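Local atomic coordinates of hypothetical protein (Staphylococcus aureus subsp. aureus, PDB entry 1QYI), a protein that is of unknown function but probably belongs to the haloacid dehalogenase (HAD)-like hydrolase superfamily. Residues 18-30 / 77-89. Residues are numbered along the deposited sequence; the frame is centred on the assembly and turned at random.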
ATOM      1  N   CYS A  18       0.838  -6.117  -1.988  1.00 28.66           N
ATOM      2  CA  CYS A  18      -0.202  -5.126  -2.222  1.00 29.12           C
ATOM      3  C   CYS A  18      -0.576  -5.166  -3.697  1.00 29.33           C
ATOM      4  O   CYS A  18      -1.759  -5.261  -4.044  1.00 31.67           O
ATOM      5  CB  CYS A  18       0.278  -3.718  -1.844  1.00 30.65           C
ATOM      6  SG  CYS A  18       0.321  -3.380  -0.051  1.00 31.19           S
ATOM      7  N   PHE A  19       0.432  -5.112  -4.562  1.00 25.87           N
ATOM      8  CA  PHE A  19       0.205  -5.149  -6.004  1.00 25.33           C
ATOM      9  C   PHE A  19      -0.453  -6.484  -6.393  1.00 26.98           C
ATOM     10  O   PHE A  19      -1.247  -6.545  -7.340  1.00 28.84           O
ATOM     11  CB  PHE A  19       1.534  -4.958  -6.745  1.00 23.41           C
ATOM     12  CG  PHE A  19       2.353  -3.797  -6.231  1.00 22.96           C
ATOM     13  CD1 PHE A  19       1.767  -2.548  -6.017  1.00 22.41           C
ATOM     14  CD2 PHE A  19       3.711  -3.951  -5.967  1.00 20.84           C
ATOM     15  CE1 PHE A  19       2.519  -1.476  -5.548  1.00 22.34           C
ATOM     16  CE2 PHE A  19       4.471  -2.883  -5.497  1.00 21.98           C
ATOM     17  CZ  PHE A  19       3.874  -1.640  -5.287  1.00 21.71           C
ATOM     18  N   ASP A  20      -0.117  -7.543  -5.657  1.00 26.13           N
ATOM     19  CA  ASP A  20      -0.694  -8.864  -5.879  1.00 23.56           C
ATOM     20  C   ASP A  20      -2.188  -8.770  -5.574  1.00 22.54           C
ATOM     21  O   ASP A  20      -3.027  -9.007  -6.440  1.00 24.97           O
ATOM     22  CB  ASP A  20      -0.083  -9.897  -4.924  1.00 22.64           C
ATOM     23  CG  ASP A  20       1.188 -10.516  -5.447  1.00 21.61           C
ATOM     24  OD1 ASP A  20       1.789 -10.000  -6.426  1.00 19.83           O
ATOM     25  OD2 ASP A  20       1.593 -11.535  -4.848  1.00 22.64           O
ATOM     26  N   VAL A  21      -2.518  -8.426  -4.333  1.00 21.39           N
ATOM     27  CA  VAL A  21      -3.918  -8.327  -3.952  1.00 20.89           C
ATOM     28  C   VAL A  21      -4.623  -7.379  -4.917  1.00 21.73           C
ATOM     29  O   VAL A  21      -5.731  -7.663  -5.368  1.00 19.62           O
ATOM     30  CB  VAL A  21      -4.093  -7.841  -2.505  1.00 20.38           C
ATOM     31  CG1 VAL A  21      -5.571  -7.720  -2.178  1.00 19.14           C
ATOM     32  CG2 VAL A  21      -3.428  -8.833  -1.556  1.00 17.86           C
ATOM     33  N   SER A  22      -3.978  -6.267  -5.259  1.00 21.54           N
ATOM     34  CA  SER A  22      -4.582  -5.335  -6.192  1.00 21.93           C
ATOM     35  C   SER A  22      -4.968  -6.075  -7.487  1.00 22.65           C
ATOM     36  O   SER A  22      -6.080  -5.892  -8.011  1.00 21.88           O
ATOM     37  CB  SER A  22      -3.620  -4.186  -6.492  1.00 22.37           C
ATOM     38  OG  SER A  22      -4.148  -3.332  -7.507  1.00 25.05           O
ATOM     39  N   ALA A  23      -4.065  -6.921  -7.991  1.00 21.57           N
ATOM     40  CA  ALA A  23      -4.330  -7.702  -9.209  1.00 20.52           C
ATOM     41  C   ALA A  23      -5.482  -8.687  -8.996  1.00 19.11           C
ATOM     42  O   ALA A  23      -6.392  -8.769  -9.818  1.00 18.35           O
ATOM     43  CB  ALA A  23      -3.072  -8.460  -9.640  1.00 20.36           C
ATOM     44  N   LEU A  24      -5.427  -9.440  -7.901  1.00 20.22           N
ATOM     45  CA  LEU A  24      -6.479 -10.404  -7.578  1.00 20.42           C
ATOM     46  C   LEU A  24      -7.832  -9.726  -7.448  1.00 19.42           C
ATOM     47  O   LEU A  24      -8.867 -10.317  -7.744  1.00 18.95           O
ATOM     48  CB  LEU A  24      -6.183 -11.126  -6.265  1.00 21.32           C
ATOM     49  CG  LEU A  24      -5.162 -12.255  -6.270  1.00 23.46           C
ATOM     50  CD1 LEU A  24      -5.315 -13.049  -4.974  1.00 23.32           C
ATOM     51  CD2 LEU A  24      -5.414 -13.163  -7.469  1.00 24.87           C
ATOM     52  N   THR A  25      -7.829  -8.483  -6.993  1.00 20.46           N
ATOM     53  CA  THR A  25      -9.085  -7.771  -6.835  1.00 19.17           C
ATOM     54  C   THR A  25      -9.750  -7.583  -8.186  1.00 18.59           C
ATOM     55  O   THR A  25     -10.885  -8.018  -8.393  1.00 19.04           O
ATOM     56  CB  THR A  25      -8.866  -6.428  -6.164  1.00 16.51           C
ATOM     57  OG1 THR A  25      -8.439  -6.660  -4.816  1.00 18.44           O
ATOM     58  CG2 THR A  25     -10.149  -5.624  -6.145  1.00 14.08           C
ATOM     59  N   VAL A  26      -9.032  -6.953  -9.106  1.00 17.24           N
ATOM     60  CA  VAL A  26      -9.541  -6.718 -10.448  1.00 16.10           C
ATOM     61  C   VAL A  26     -10.016  -8.036 -11.061  1.00 16.57           C
ATOM     62  O   VAL A  26     -11.113  -8.124 -11.623  1.00 18.11           O
ATOM     63  CB  VAL A  26      -8.434  -6.102 -11.328  1.00 16.51           C
ATOM     64  CG1 VAL A  26      -8.993  -5.696 -12.680  1.00 15.65           C
ATOM     65  CG2 VAL A  26      -7.828  -4.906 -10.620  1.00 10.45           C
ATOM     66  N   TYR A  27      -9.196  -9.071 -10.923  1.00 15.81           N
ATOM     67  CA  TYR A  27      -9.530 -10.383 -11.470  1.00 14.52           C
ATOM     68  C   TYR A  27     -10.801 -10.994 -10.836  1.00 14.11           C
ATOM     69  O   TYR A  27     -11.654 -11.531 -11.536  1.00 13.38           O
ATOM     70  CB  TYR A  27      -8.314 -11.317 -11.313  1.00 14.12           C
ATOM     71  CG  TYR A  27      -8.303 -12.527 -12.228  1.00 15.84           C
ATOM     72  CD1 TYR A  27      -8.342 -12.391 -13.625  1.00 17.51           C
ATOM     73  CD2 TYR A  27      -8.250 -13.815 -11.697  1.00 15.98           C
ATOM     74  CE1 TYR A  27      -8.334 -13.519 -14.462  1.00 18.17           C
ATOM     75  CE2 TYR A  27      -8.238 -14.939 -12.513  1.00 16.58           C
ATOM     76  CZ  TYR A  27      -8.284 -14.796 -13.885  1.00 18.78           C
ATOM     77  OH  TYR A  27      -8.316 -15.934 -14.663  1.00 17.12           O
ATOM     78  N   GLU A  28     -10.943 -10.908  -9.520  1.00 13.82           N
ATOM     79  CA  GLU A  28     -12.131 -11.463  -8.888  1.00 15.29           C
ATOM     80  C   GLU A  28     -13.384 -10.701  -9.282  1.00 17.48           C
ATOM     81  O   GLU A  28     -14.475 -11.264  -9.359  1.00 20.49           O
ATOM     82  CB  GLU A  28     -12.018 -11.417  -7.381  1.00 14.71           C
ATOM     83  CG  GLU A  28     -13.053 -12.275  -6.691  1.00 13.35           C
ATOM     84  CD  GLU A  28     -13.203 -11.922  -5.238  1.00 14.15           C
ATOM     85  OE1 GLU A  28     -12.212 -11.429  -4.635  1.00 11.47           O
ATOM     86  OE2 GLU A  28     -14.313 -12.154  -4.700  1.00 14.31           O
ATOM     87  N   LEU A  29     -13.227  -9.405  -9.501  1.00 18.78           N
ATOM     88  CA  LEU A  29     -14.341  -8.560  -9.899  1.00 21.65           C
ATOM     89  C   LEU A  29     -14.691  -8.829 -11.364  1.00 24.14           C
ATOM     90  O   LEU A  29     -15.708  -8.351 -11.877  1.00 25.66           O
ATOM     91  CB  LEU A  29     -13.956  -7.089  -9.721  1.00 18.80           C
ATOM     92  CG  LEU A  29     -14.668  -6.235  -8.671  1.00 20.89           C
ATOM     93  CD1 LEU A  29     -15.082  -7.066  -7.465  1.00 23.64           C
ATOM     94  CD2 LEU A  29     -13.716  -5.115  -8.250  1.00 21.18           C
ATOM     95  N   LEU A  30     -13.865  -9.623 -12.035  1.00 25.47           N
ATOM     96  CA  LEU A  30     -14.098  -9.894 -13.448  1.00 25.63           C
ATOM     97  C   LEU A  30     -14.625 -11.280 -13.785  1.00 25.14           C
ATOM     98  O   LEU A  30     -15.503 -11.409 -14.640  1.00 25.64           O
ATOM     99  CB  LEU A  30     -12.805  -9.632 -14.213  1.00 23.52           C
ATOM    100  CG  LEU A  30     -12.774  -8.648 -15.372  1.00 21.19           C
ATOM    101  CD1 LEU A  30     -13.636  -7.422 -15.166  1.00 20.08           C
ATOM    102  CD2 LEU A  30     -11.333  -8.256 -15.507  1.00 22.59           C
ATOM    103  N   ASN A  77      -3.064   1.694  -3.862  1.00 29.63           N
ATOM    104  CA  ASN A  77      -3.496   0.453  -4.505  1.00 29.26           C
ATOM    105  C   ASN A  77      -4.993   0.457  -4.781  1.00 27.98           C
ATOM    106  O   ASN A  77      -5.426  -0.044  -5.816  1.00 28.61           O
ATOM    107  CB  ASN A  77      -3.138  -0.766  -3.648  1.00 30.17           C
ATOM    108  CG  ASN A  77      -1.644  -0.954  -3.496  1.00 31.91           C
ATOM    109  OD1 ASN A  77      -0.990  -0.253  -2.724  1.00 34.66           O
ATOM    110  ND2 ASN A  77      -1.092  -1.901  -4.244  1.00 34.24           N
ATOM    111  N   TRP A  78      -5.775   1.012  -3.856  1.00 26.64           N
ATOM    112  CA  TRP A  78      -7.221   1.081  -4.034  1.00 25.01           C
ATOM    113  C   TRP A  78      -7.515   1.820  -5.340  1.00 25.86           C
ATOM    114  O   TRP A  78      -8.234   1.312  -6.207  1.00 26.80           O
ATOM    115  CB  TRP A  78      -7.889   1.816  -2.860  1.00 22.35           C
ATOM    116  CG  TRP A  78      -7.731   1.137  -1.513  1.00 20.79           C
ATOM    117  CD1 TRP A  78      -7.582  -0.212  -1.280  1.00 18.58           C
ATOM    118  CD2 TRP A  78      -7.786   1.759  -0.218  1.00 16.87           C
ATOM    119  NE1 TRP A  78      -7.544  -0.456   0.068  1.00 16.63           N
ATOM    120  CE2 TRP A  78      -7.666   0.731   0.747  1.00 15.47           C
ATOM    121  CE3 TRP A  78      -7.924   3.085   0.224  1.00 15.94           C
ATOM    122  CZ2 TRP A  78      -7.686   0.984   2.134  1.00 14.35           C
ATOM    123  CZ3 TRP A  78      -7.943   3.341   1.605  1.00 16.14           C
ATOM    124  CH2 TRP A  78      -7.824   2.291   2.542  1.00 11.97           C
ATOM    125  N   ASP A  79      -6.938   3.010  -5.493  1.00 24.96           N
ATOM    126  CA  ASP A  79      -7.161   3.786  -6.705  1.00 25.79           C
ATOM    127  C   ASP A  79      -6.706   3.042  -7.963  1.00 25.19           C
ATOM    128  O   ASP A  79      -7.430   3.006  -8.964  1.00 24.07           O
ATOM    129  CB  ASP A  79      -6.450   5.140  -6.621  1.00 26.98           C
ATOM    130  CG  ASP A  79      -7.016   6.034  -5.528  1.00 29.88           C
ATOM    131  OD1 ASP A  79      -8.247   6.252  -5.500  1.00 27.47           O
ATOM    132  OD2 ASP A  79      -6.223   6.525  -4.692  1.00 32.67           O
HETATM  133  N   MSE A  80      -5.519   2.444  -7.906  1.00 24.62           N
HETATM  134  CA  MSE A  80      -4.984   1.716  -9.052  1.00 27.93           C
HETATM  135  C   MSE A  80      -5.884   0.579  -9.547  1.00 26.49           C
HETATM  136  O   MSE A  80      -6.216   0.513 -10.731  1.00 24.27           O
HETATM  137  CB  MSE A  80      -3.599   1.154  -8.730  1.00 31.97           C
HETATM  138  CG  MSE A  80      -2.567   2.204  -8.389  1.00 37.86           C
HETATM  139 SE   MSE A  80      -0.791   1.466  -8.310  1.00 46.69          SE
HETATM  140  CE  MSE A  80      -1.178  -0.140  -7.268  1.00 44.79           C
ATOM    141  N   LEU A  81      -6.266  -0.317  -8.643  1.00 26.50           N
ATOM    142  CA  LEU A  81      -7.116  -1.434  -9.009  1.00 26.92           C
ATOM    143  C   LEU A  81      -8.471  -0.928  -9.502  1.00 26.93           C
ATOM    144  O   LEU A  81      -9.090  -1.542 -10.367  1.00 27.59           O
ATOM    145  CB  LEU A  81      -7.292  -2.375  -7.818  1.00 25.93           C
ATOM    146  CG  LEU A  81      -8.027  -1.861  -6.580  1.00 25.76           C
ATOM    147  CD1 LEU A  81      -9.536  -1.972  -6.786  1.00 25.40           C
ATOM    148  CD2 LEU A  81      -7.616  -2.704  -5.367  1.00 24.25           C
ATOM    149  N   PHE A  82      -8.933   0.192  -8.958  1.00 26.39           N
ATOM    150  CA  PHE A  82     -10.211   0.750  -9.384  1.00 25.86           C
ATOM    151  C   PHE A  82     -10.160   1.211 -10.840  1.00 24.97           C
ATOM    152  O   PHE A  82     -11.029   0.847 -11.626  1.00 24.45           O
ATOM    153  CB  PHE A  82     -10.610   1.935  -8.498  1.00 26.58           C
ATOM    154  CG  PHE A  82     -11.867   2.645  -8.951  1.00 25.96           C
ATOM    155  CD1 PHE A  82     -13.121   2.062  -8.765  1.00 24.70           C
ATOM    156  CD2 PHE A  82     -11.795   3.906  -9.546  1.00 25.46           C
ATOM    157  CE1 PHE A  82     -14.280   2.722  -9.155  1.00 24.91           C
ATOM    158  CE2 PHE A  82     -12.952   4.579  -9.942  1.00 25.90           C
ATOM    159  CZ  PHE A  82     -14.201   3.984  -9.743  1.00 24.93           C
ATOM    160  N   ILE A  83      -9.159   2.022 -11.188  1.00 24.27           N
ATOM    161  CA  ILE A  83      -9.022   2.537 -12.551  1.00 23.61           C
ATOM    162  C   ILE A  83      -8.856   1.405 -13.565  1.00 22.82           C
ATOM    163  O   ILE A  83      -9.478   1.412 -14.629  1.00 24.21           O
ATOM    164  CB  ILE A  83      -7.818   3.549 -12.678  1.00 24.22           C
ATOM    165  CG1 ILE A  83      -8.333   4.993 -12.802  1.00 24.76           C
ATOM    166  CG2 ILE A  83      -7.009   3.283 -13.942  1.00 23.22           C
ATOM    167  CD1 ILE A  83      -9.028   5.552 -11.575  1.00 22.86           C
ATOM    168  N   VAL A  84      -8.024   0.430 -13.228  1.00 21.98           N
ATOM    169  CA  VAL A  84      -7.780  -0.713 -14.103  1.00 22.56           C
ATOM    170  C   VAL A  84      -9.069  -1.512 -14.330  1.00 22.63           C
ATOM    171  O   VAL A  84      -9.335  -1.983 -15.433  1.00 22.88           O
ATOM    172  CB  VAL A  84      -6.691  -1.638 -13.497  1.00 21.78           C
ATOM    173  CG1 VAL A  84      -6.660  -2.975 -14.223  1.00 20.77           C
ATOM    174  CG2 VAL A  84      -5.332  -0.948 -13.599  1.00 18.06           C
ATOM    175  N   PHE A  85      -9.877  -1.656 -13.287  1.00 21.85           N
ATOM    176  CA  PHE A  85     -11.107  -2.408 -13.417  1.00 19.66           C
ATOM    177  C   PHE A  85     -12.187  -1.626 -14.156  1.00 19.50           C
ATOM    178  O   PHE A  85     -13.073  -2.220 -14.782  1.00 20.24           O
ATOM    179  CB  PHE A  85     -11.620  -2.819 -12.043  1.00 17.97           C
ATOM    180  CG  PHE A  85     -12.969  -3.456 -12.087  1.00 17.20           C
ATOM    181  CD1 PHE A  85     -13.119  -4.764 -12.528  1.00 13.06           C
ATOM    182  CD2 PHE A  85     -14.108  -2.720 -11.736  1.00 17.24           C
ATOM    183  CE1 PHE A  85     -14.384  -5.335 -12.624  1.00 17.87           C
ATOM    184  CE2 PHE A  85     -15.380  -3.281 -11.829  1.00 16.75           C
ATOM    185  CZ  PHE A  85     -15.525  -4.593 -12.274  1.00 16.21           C
ATOM    186  N   SER A  86     -12.128  -0.301 -14.080  1.00 19.26           N
ATOM    187  CA  SER A  86     -13.117   0.539 -14.765  1.00 21.50           C
ATOM    188  C   SER A  86     -12.921   0.495 -16.285  1.00 22.76           C
ATOM    189  O   SER A  86     -13.889   0.469 -17.048  1.00 24.35           O
ATOM    190  CB  SER A  86     -13.023   1.991 -14.276  1.00 19.97           C
ATOM    191  OG  SER A  86     -13.494   2.123 -12.954  1.00 17.50           O
ATOM    192  N   ILE A  87     -11.660   0.478 -16.707  1.00 24.41           N
ATOM    193  CA  ILE A  87     -11.304   0.437 -18.119  1.00 24.15           C
ATOM    194  C   ILE A  87     -11.881  -0.815 -18.772  1.00 24.02           C
ATOM    195  O   ILE A  87     -12.342  -0.778 -19.914  1.00 23.26           O
ATOM    196  CB  ILE A  87      -9.764   0.464 -18.288  1.00 24.78           C
ATOM    197  CG1 ILE A  87      -9.216   1.754 -17.688  1.00 23.63           C
ATOM    198  CG2 ILE A  87      -9.387   0.376 -19.759  1.00 25.34           C
ATOM    199  CD1 ILE A  87      -9.886   2.991 -18.256  1.00 25.65           C
ATOM    200  N   HIS A  88     -11.860  -1.921 -18.040  1.00 23.88           N
ATOM    201  CA  HIS A  88     -12.403  -3.163 -18.560  1.00 25.05           C
ATOM    202  C   HIS A  88     -13.914  -3.157 -18.457  1.00 26.20           C
ATOM    203  O   HIS A  88     -14.595  -3.740 -19.296  1.00 27.58           O
ATOM    204  CB  HIS A  88     -11.847  -4.364 -17.805  1.00 25.08           C
ATOM    205  CG  HIS A  88     -10.398  -4.610 -18.057  1.00 26.75           C
ATOM    206  ND1 HIS A  88      -9.840  -4.521 -19.322  1.00 26.33           N
ATOM    207  CD2 HIS A  88      -9.388  -4.948 -17.231  1.00 27.17           C
ATOM    208  CE1 HIS A  88      -8.557  -4.792 -19.252  1.00 26.72           C
ATOM    209  NE2 HIS A  88      -8.248  -5.056 -17.993  1.00 28.35           N
ATOM    210  N   LEU A  89     -14.442  -2.499 -17.430  1.00 26.95           N
ATOM    211  CA  LEU A  89     -15.878  -2.444 -17.258  1.00 26.14           C
ATOM    212  C   LEU A  89     -16.460  -1.639 -18.409  1.00 27.10           C
ATOM    213  O   LEU A  89     -17.383  -2.087 -19.085  1.00 27.74           O
ATOM    214  CB  LEU A  89     -16.242  -1.794 -15.920  1.00 24.84           C
ATOM    215  CG  LEU A  89     -17.750  -1.635 -15.675  1.00 22.05           C
ATOM    216  CD1 LEU A  89     -18.423  -2.982 -15.761  1.00 22.88           C
ATOM    217  CD2 LEU A  89     -17.991  -0.990 -14.337  1.00 22.77           C
TER
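The F85 side chain of helix 77-89 fills a hollow lined by V26, L29 and L30 of helix 18-30. Its CG stands anti to the backbone N, which carries the ring across to the neighbouring helix. There L29 CD2 sits 4.1 Å from the F85 ring centroid and 5° off the ring normal, a CH-pi contact over one face, while L30 CD1 comes obliquely to the ring, 3.4 Å from F85 CE1. One turn back, V26 fits between L81, V84 and F85: its CG2 rests against L81 CB, and its CG1 is 3.9 Å from both V84 CG1 and F85 CB. L81 has CG between its backbone N and carbonyl carbon, and both methyls of its fork, CD1 and CD2, lie within 3.9 Å of T25 CG2. S22 meets L81 where their CA atoms are 5.4 Å apart, a spacing consistent with its small side chain, and S22 OG is 3.3 Å from L81 CB. At the N-terminal end the N77 amide reaches over to C18 and F19, its plane 26° from that of the F19 ring and its ND2 3.3 Å from C18 CB; the F19 ring also receives M80 CE at its edge. Outside the pair, F82 packs edge-to-face on W174, and D20 forms a salt bridge with R56. The axes of the two segments approach to 9.1 Å with their N-to-C directions 32° apart, in the buried core of a mainly helical region between strands 3-6 and 233-237, consistent with a C1-type cap inserted in a HAD-like Rossmannoid core.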